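Long-range contacts in prolyl endopeptidase (Myxococcus xanthus, PDB 2BKL), which probably hydrolyses oligopeptides on the carboxyl side of proline, and less readily of alanine, as a serine endopeptidase of the prolyl oligopeptidase family: residues 62-67 against 466-470; 434-438 against 471-475. One frame throughout, in Å; residues are numbered along the deposited sequence.

Contact 1: 62-67 against 466-470; sequences RFKELF and SSILP
Build 62-67 as the last turns of helix 56-67 and run 466-470 against it in the opposite direction: Ser466, Ser467 and Ile468 have helical phi/psi without the regular bonds, and Leu469 and Pro470 are helical. The CA pairs are Arg62-Pro470 (7.6 Å), Phe63-Ser467 (7.1 Å) and Leu66-Ser466 (6.3 Å). Arg62, chi1 t and chi2 p, lays CG 3.9 Å from Pro470 CG; NH1 makes a salt bridge to Glu65 OE1 (3.1 Å) and NH2 hydrogen-bonds to Pro409 O. Phe63 (chi1 m) brings CE1 to 3.6 Å from Pro470 CG and meets Ser467 O edge-on, CE1-O 3.5 Å. Leu66, m,t, points at the partner, CD2 4.1 Å from Leu469 CD1. Phe67 presents its ring edge, CD1 3.4 Å from Ser466 OG. This packing joins the N-terminal part of the catalytic domain to its C-terminal part, whose helix 657-674 also touches Phe63 and Phe67. No direct hydrogen bond crosses; van der Waals packing holds the segments, with one water linking Leu66 O and Ser466 OG (2.7 Å each).

Contact 2: 434-438 against 471-475; sequences VVHRK and WLDAG
In the alpha/beta-hydrolase fold of the catalytic domain, the end of strand 429-437 meets the C-terminal end of helix 469-473, with His436 and Leu472 nearest (CA-CA 5.6 Å). Give 434-437 extended backbone and 471-473 helical; Gly475, at phi/psi 91/18, closes the helix in a Schellman motif, its N bonded to Leu472 O at 3.0 Å. Leu472 (m,t) lies on the strand: CD1 is 3.9 Å from Val435 CG1 (chi1 t), and CD2 is 3.6 Å from Val435 O and 4.1 Å from His436 CA. His436, chi1 p and chi2 83°, swings its imidazole away, hydrogen-bonding ND1 to Arg437 O at 2.8 Å and NE2 to Glu418. Arg437 (m,t,p) brings NH1 to 3.5 Å from OD1 of Asp473 (chi1 m), a long salt bridge. Both ends have hydrogen bonds elsewhere, NH1 with Gln414 and OD1 with Tyr415, while Arg437 NE pairs with Asp439. Where the strand ends, one water accepts from Arg437 N at 2.9 Å and donates to Leu472 O at 2.8 Å.

Contacts 1 and 2 share helix 469-473, and their centres lie 13 Å apart on the same side of the chain's centre. The segments alternate along the sequence: 62-67, 434-438, 466-470, then 471-475, the last two adjoining. The propeller strands lie between 62-67 and 466-470, so contact 1 brings together chain from either side of them, whereas contact 2 spans only a short piece of the catalytic domain. There the helix leads into strand 477-481, the antiparallel neighbour of 429-437 in the eight-stranded sheet. One short helix thus touches both helix 56-67 and the sheet; the catalytic domain is built from chain on both sides of the propeller, as in the prolyl oligopeptidase family.

Contact 1: 62-67 against 466-470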
ATOM      1  N   ARG A  62       3.265 -13.940 -22.883  1.00 10.03           N
ATOM      2  CA  ARG A  62       2.173 -14.321 -22.008  1.00  9.89           C
ATOM      3  C   ARG A  62       1.748 -13.132 -21.132  1.00 10.46           C
ATOM      4  O   ARG A  62       0.548 -12.879 -20.947  1.00 10.52           O
ATOM      5  CB  ARG A  62       2.579 -15.522 -21.141  1.00 11.98           C
ATOM      6  CG  ARG A  62       1.477 -16.059 -20.222  1.00 12.11           C
ATOM      7  CD  ARG A  62       0.156 -16.405 -20.926  1.00 13.23           C
ATOM      8  NE  ARG A  62      -0.793 -17.020 -20.000  1.00 12.93           N
ATOM      9  CZ  ARG A  62      -2.118 -16.976 -20.141  1.00 14.12           C
ATOM     10  NH1 ARG A  62      -2.673 -16.362 -21.178  1.00 14.35           N
ATOM     11  NH2 ARG A  62      -2.891 -17.559 -19.232  1.00 14.85           N
ATOM     12  N   PHE A  63       2.728 -12.402 -20.609  1.00 10.39           N
ATOM     13  CA  PHE A  63       2.428 -11.218 -19.797  1.00  9.75           C
ATOM     14  C   PHE A  63       1.768 -10.128 -20.648  1.00 10.46           C
ATOM     15  O   PHE A  63       0.934  -9.381 -20.157  1.00 12.15           O
ATOM     16  CB  PHE A  63       3.669 -10.688 -19.081  1.00  9.18           C
ATOM     17  CG  PHE A  63       4.161 -11.562 -17.953  1.00  9.41           C
ATOM     18  CD1 PHE A  63       3.282 -12.117 -17.044  1.00 11.60           C
ATOM     19  CD2 PHE A  63       5.505 -11.816 -17.805  1.00 10.55           C
ATOM     20  CE1 PHE A  63       3.744 -12.899 -15.980  1.00 11.95           C
ATOM     21  CE2 PHE A  63       5.972 -12.616 -16.744  1.00 12.57           C
ATOM     22  CZ  PHE A  63       5.081 -13.154 -15.854  1.00 11.37           C
ATOM     23  N   LYS A  64       2.094 -10.049 -21.936  1.00 10.41           N
ATOM     24  CA  LYS A  64       1.401  -9.099 -22.805  1.00 12.40           C
ATOM     25  C   LYS A  64      -0.089  -9.461 -22.951  1.00 11.82           C
ATOM     26  O   LYS A  64      -0.956  -8.594 -22.902  1.00 14.24           O
ATOM     27  CB  LYS A  64       2.106  -9.011 -24.165  1.00 14.65           C
ATOM     28  CG  LYS A  64       1.698  -7.796 -24.955  1.00 19.99           C
ATOM     29  CD  LYS A  64       2.496  -7.682 -26.245  1.00 22.53           C
ATOM     30  CE  LYS A  64       1.870  -6.651 -27.184  1.00 24.57           C
ATOM     31  NZ  LYS A  64       0.642  -7.195 -27.821  1.00 28.25           N
ATOM     32  N   GLU A  65      -0.386 -10.750 -23.072  1.00 11.05           N
ATOM     33  CA  GLU A  65      -1.747 -11.247 -23.161  1.00 12.78           C
ATOM     34  C   GLU A  65      -2.524 -10.986 -21.859  1.00 12.95           C
ATOM     35  O   GLU A  65      -3.735 -10.739 -21.876  1.00 14.45           O
ATOM     36  CB  GLU A  65      -1.687 -12.742 -23.510  1.00 16.68           C
ATOM     37  CG  GLU A  65      -2.974 -13.525 -23.558  1.00 22.04           C
ATOM     38  CD  GLU A  65      -2.779 -14.938 -24.122  1.00 22.41           C
ATOM     39  OE1 GLU A  65      -1.665 -15.530 -23.956  1.00 24.48           O
ATOM     40  OE2 GLU A  65      -3.748 -15.467 -24.729  1.00 27.78           O
ATOM     41  N   LEU A  66      -1.820 -11.004 -20.731  1.00 10.94           N
ATOM     42  CA  LEU A  66      -2.463 -10.920 -19.421  1.00 11.10           C
ATOM     43  C   LEU A  66      -2.559  -9.512 -18.865  1.00 10.51           C
ATOM     44  O   LEU A  66      -3.542  -9.176 -18.204  1.00 12.94           O
ATOM     45  CB  LEU A  66      -1.695 -11.772 -18.403  1.00 10.45           C
ATOM     46  CG  LEU A  66      -1.782 -13.280 -18.595  1.00 10.31           C
ATOM     47  CD1 LEU A  66      -0.797 -13.970 -17.696  1.00  9.21           C
ATOM     48  CD2 LEU A  66      -3.214 -13.764 -18.367  1.00 11.51           C
ATOM     49  N   PHE A  67      -1.537  -8.688 -19.068  1.00  9.42           N
ATOM     50  CA  PHE A  67      -1.452  -7.389 -18.367  1.00  9.99           C
ATOM     51  C   PHE A  67      -2.227  -6.269 -19.046  1.00 11.21           C
ATOM     52  O   PHE A  67      -2.579  -5.281 -18.394  1.00 11.30           O
ATOM     53  CB  PHE A  67      -0.001  -6.923 -18.186  1.00  9.89           C
ATOM     54  CG  PHE A  67       0.780  -7.667 -17.152  1.00 10.08           C
ATOM     55  CD1 PHE A  67       0.297  -8.808 -16.521  1.00 11.33           C
ATOM     56  CD2 PHE A  67       2.043  -7.230 -16.848  1.00  8.87           C
ATOM     57  CE1 PHE A  67       1.074  -9.459 -15.547  1.00 10.95           C
ATOM     58  CE2 PHE A  67       2.834  -7.880 -15.899  1.00 10.44           C
ATOM     59  CZ  PHE A  67       2.343  -9.008 -15.262  1.00 10.55           C
ATOM     60  N   SER A 466      -2.608 -11.489 -12.078  1.00 11.31           N
ATOM     61  CA  SER A 466      -2.327 -12.316 -13.244  1.00  9.82           C
ATOM     62  C   SER A 466      -0.833 -12.633 -13.376  1.00  8.65           C
ATOM     63  O   SER A 466      -0.466 -13.598 -14.038  1.00  7.88           O
ATOM     64  CB  SER A 466      -2.834 -11.641 -14.512  1.00  9.66           C
ATOM     65  OG  SER A 466      -2.141 -10.450 -14.763  1.00 12.95           O
ATOM     66  N   SER A 467       0.007 -11.852 -12.700  1.00  9.60           N
ATOM     67  CA  SER A 467       1.448 -12.035 -12.775  1.00  9.37           C
ATOM     68  C   SER A 467       1.948 -13.390 -12.310  1.00  9.52           C
ATOM     69  O   SER A 467       3.026 -13.791 -12.701  1.00 10.17           O
ATOM     70  CB  SER A 467       2.187 -10.931 -12.015  1.00 10.32           C
ATOM     71  OG  SER A 467       1.910 -10.980 -10.617  1.00 11.03           O
ATOM     72  N   ILE A 468       1.180 -14.076 -11.469  1.00  8.38           N
ATOM     73  CA  ILE A 468       1.578 -15.371 -10.954  1.00  8.67           C
ATOM     74  C   ILE A 468       1.191 -16.529 -11.885  1.00  7.78           C
ATOM     75  O   ILE A 468       1.593 -17.658 -11.663  1.00  7.50           O
ATOM     76  CB  ILE A 468       1.018 -15.647  -9.536  1.00  9.53           C
ATOM     77  CG1 ILE A 468      -0.477 -15.965  -9.566  1.00  9.05           C
ATOM     78  CG2 ILE A 468       1.386 -14.519  -8.569  1.00 11.99           C
ATOM     79  CD1 ILE A 468      -0.973 -16.498  -8.240  1.00 11.63           C
ATOM     80  N   LEU A 469       0.425 -16.280 -12.945  1.00  7.98           N
ATOM     81  CA  LEU A 469      -0.091 -17.395 -13.732  1.00  8.87           C
ATOM     82  C   LEU A 469       0.987 -18.224 -14.468  1.00  7.42           C
ATOM     83  O   LEU A 469       0.923 -19.432 -14.412  1.00  7.70           O
ATOM     84  CB  LEU A 469      -1.220 -16.969 -14.675  1.00 10.48           C
ATOM     85  CG  LEU A 469      -2.485 -16.522 -13.938  1.00 12.09           C
ATOM     86  CD1 LEU A 469      -3.484 -15.963 -14.951  1.00 14.11           C
ATOM     87  CD2 LEU A 469      -3.110 -17.661 -13.154  1.00 14.69           C
ATOM     88  N   PRO A 470       1.977 -17.636 -15.137  1.00  8.57           N
ATOM     89  CA  PRO A 470       3.067 -18.443 -15.721  1.00  9.69           C
ATOM     90  C   PRO A 470       3.801 -19.313 -14.674  1.00  7.37           C
ATOM     91  O   PRO A 470       4.162 -20.465 -14.928  1.00  9.33           O
ATOM     92  CB  PRO A 470       3.978 -17.377 -16.343  1.00 10.23           C
ATOM     93  CG  PRO A 470       3.029 -16.318 -16.663  1.00 11.18           C
ATOM     94  CD  PRO A 470       2.118 -16.209 -15.481  1.00  9.40           C
TER
HETATM   95  O   HOH W   1      -3.839  -8.560 -15.550  1.00 26.06           O

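Contact 2: 434-438 against 471-475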
ATOM      1  N   VAL A 434      -2.152 -20.695   0.071  1.00  4.25           N
ATOM      2  CA  VAL A 434      -1.274 -21.449  -0.808  1.00  5.13           C
ATOM      3  C   VAL A 434      -2.009 -21.718  -2.098  1.00  5.81           C
ATOM      4  O   VAL A 434      -3.101 -22.298  -2.089  1.00  6.89           O
ATOM      5  CB  VAL A 434      -0.758 -22.753  -0.163  1.00  5.42           C
ATOM      6  CG1 VAL A 434       0.298 -23.385  -1.071  1.00  7.59           C
ATOM      7  CG2 VAL A 434      -0.169 -22.499   1.218  1.00  7.03           C
ATOM      8  N   VAL A 435      -1.428 -21.297  -3.211  1.00  4.79           N
ATOM      9  CA  VAL A 435      -2.096 -21.341  -4.516  1.00  5.57           C
ATOM     10  C   VAL A 435      -1.254 -22.167  -5.471  1.00  5.43           C
ATOM     11  O   VAL A 435      -0.034 -22.022  -5.557  1.00  4.92           O
ATOM     12  CB  VAL A 435      -2.267 -19.900  -5.105  1.00  6.61           C
ATOM     13  CG1 VAL A 435      -3.115 -19.939  -6.359  1.00  6.87           C
ATOM     14  CG2 VAL A 435      -2.862 -18.933  -4.051  1.00  6.91           C
ATOM     15  N   HIS A 436      -1.898 -23.067  -6.198  1.00  5.58           N
ATOM     16  CA  HIS A 436      -1.187 -23.928  -7.134  1.00  5.70           C
ATOM     17  C   HIS A 436      -2.164 -24.606  -8.079  1.00  5.82           C
ATOM     18  O   HIS A 436      -3.364 -24.623  -7.848  1.00  6.90           O
ATOM     19  CB  HIS A 436      -0.375 -24.990  -6.387  1.00  7.19           C
ATOM     20  CG  HIS A 436      -1.176 -25.731  -5.375  1.00  7.44           C
ATOM     21  ND1 HIS A 436      -1.983 -26.812  -5.694  1.00  8.15           N
ATOM     22  CD2 HIS A 436      -1.301 -25.557  -4.041  1.00  9.11           C
ATOM     23  CE1 HIS A 436      -2.580 -27.247  -4.597  1.00 10.85           C
ATOM     24  NE2 HIS A 436      -2.182 -26.501  -3.583  1.00 11.41           N
ATOM     25  N   ARG A 437      -1.631 -25.215  -9.138  1.00  7.14           N
ATOM     26  CA  ARG A 437      -2.462 -26.071  -9.987  1.00  7.02           C
ATOM     27  C   ARG A 437      -3.049 -27.217  -9.171  1.00  6.47           C
ATOM     28  O   ARG A 437      -2.389 -27.776  -8.282  1.00  6.93           O
ATOM     29  CB  ARG A 437      -1.649 -26.663 -11.138  1.00  8.98           C
ATOM     30  CG  ARG A 437      -1.282 -25.687 -12.231  1.00 12.18           C
ATOM     31  CD  ARG A 437      -0.480 -26.311 -13.335  1.00 14.39           C
ATOM     32  NE  ARG A 437      -1.328 -27.255 -14.052  1.00 17.01           N
ATOM     33  CZ  ARG A 437      -2.207 -26.892 -14.999  1.00 19.53           C
ATOM     34  NH1 ARG A 437      -2.324 -25.619 -15.391  1.00 21.53           N
ATOM     35  NH2 ARG A 437      -2.981 -27.815 -15.559  1.00 20.97           N
ATOM     36  N   LYS A 438      -4.259 -27.622  -9.524  1.00  8.06           N
ATOM     37  CA  LYS A 438      -4.882 -28.790  -8.897  1.00  9.06           C
ATOM     38  C   LYS A 438      -4.052 -30.052  -9.019  1.00 10.99           C
ATOM     39  O   LYS A 438      -4.075 -30.878  -8.109  1.00 13.30           O
ATOM     40  CB  LYS A 438      -6.291 -29.025  -9.467  1.00  9.79           C
ATOM     41  CG  LYS A 438      -7.273 -27.996  -9.024  1.00 11.87           C
ATOM     42  CD  LYS A 438      -8.719 -28.313  -9.449  1.00 13.32           C
ATOM     43  CE  LYS A 438      -9.665 -27.161  -9.152  1.00 15.00           C
ATOM     44  NZ  LYS A 438     -10.958 -27.346  -9.849  1.00 17.65           N
ATOM     45  N   TRP A 471       3.912 -18.798 -13.458  1.00  7.27           N
ATOM     46  CA  TRP A 471       4.553 -19.527 -12.371  1.00  7.43           C
ATOM     47  C   TRP A 471       3.744 -20.768 -12.015  1.00  7.36           C
ATOM     48  O   TRP A 471       4.292 -21.866 -11.976  1.00  7.81           O
ATOM     49  CB  TRP A 471       4.720 -18.588 -11.181  1.00  7.35           C
ATOM     50  CG  TRP A 471       5.468 -19.144  -9.996  1.00  7.82           C
ATOM     51  CD1 TRP A 471       4.940 -19.548  -8.789  1.00  7.01           C
ATOM     52  CD2 TRP A 471       6.865 -19.368  -9.913  1.00  7.34           C
ATOM     53  NE1 TRP A 471       5.941 -20.015  -7.976  1.00  7.00           N
ATOM     54  CE2 TRP A 471       7.141 -19.863  -8.628  1.00  7.60           C
ATOM     55  CE3 TRP A 471       7.928 -19.161 -10.793  1.00  9.60           C
ATOM     56  CZ2 TRP A 471       8.434 -20.187  -8.221  1.00  9.92           C
ATOM     57  CZ3 TRP A 471       9.207 -19.461 -10.383  1.00 10.43           C
ATOM     58  CH2 TRP A 471       9.446 -19.961  -9.099  1.00 11.33           C
ATOM     59  N   LEU A 472       2.441 -20.599 -11.840  1.00  7.29           N
ATOM     60  CA  LEU A 472       1.545 -21.708 -11.513  1.00  7.39           C
ATOM     61  C   LEU A 472       1.535 -22.719 -12.650  1.00  7.72           C
ATOM     62  O   LEU A 472       1.563 -23.922 -12.419  1.00  8.37           O
ATOM     63  CB  LEU A 472       0.119 -21.218 -11.259  1.00  8.03           C
ATOM     64  CG  LEU A 472      -0.090 -20.194 -10.132  1.00  8.19           C
ATOM     65  CD1 LEU A 472      -1.556 -19.921  -9.969  1.00  9.91           C
ATOM     66  CD2 LEU A 472       0.522 -20.632  -8.812  1.00 12.25           C
ATOM     67  N   ASP A 473       1.548 -22.228 -13.886  1.00  9.48           N
ATOM     68  CA  ASP A 473       1.497 -23.126 -15.045  1.00 10.48           C
ATOM     69  C   ASP A 473       2.769 -23.936 -15.246  1.00 10.60           C
ATOM     70  O   ASP A 473       2.725 -25.045 -15.853  1.00 13.21           O
ATOM     71  CB  ASP A 473       1.148 -22.330 -16.307  1.00  9.79           C
ATOM     72  CG  ASP A 473      -0.282 -21.823 -16.295  1.00 13.88           C
ATOM     73  OD1 ASP A 473      -1.090 -22.344 -15.487  1.00 15.00           O
ATOM     74  OD2 ASP A 473      -0.707 -20.910 -17.053  1.00 16.80           O
ATOM     75  N   ALA A 474       3.872 -23.438 -14.717  1.00  9.18           N
ATOM     76  CA  ALA A 474       5.154 -24.126 -14.709  1.00 10.34           C
ATOM     77  C   ALA A 474       5.288 -25.115 -13.547  1.00 11.20           C
ATOM     78  O   ALA A 474       6.358 -25.699 -13.362  1.00 14.50           O
ATOM     79  CB  ALA A 474       6.300 -23.101 -14.692  1.00 11.89           C
ATOM     80  N   GLY A 475       4.220 -25.289 -12.767  1.00  9.35           N
ATOM     81  CA  GLY A 475       4.160 -26.205 -11.634  1.00  9.33           C
ATOM     82  C   GLY A 475       4.573 -25.525 -10.338  1.00  9.23           C
ATOM     83  O   GLY A 475       4.934 -26.202  -9.390  1.00  9.95           O
TER
HETATM   84  O   HOH W   2       1.124 -25.045  -9.944  1.00 11.70           O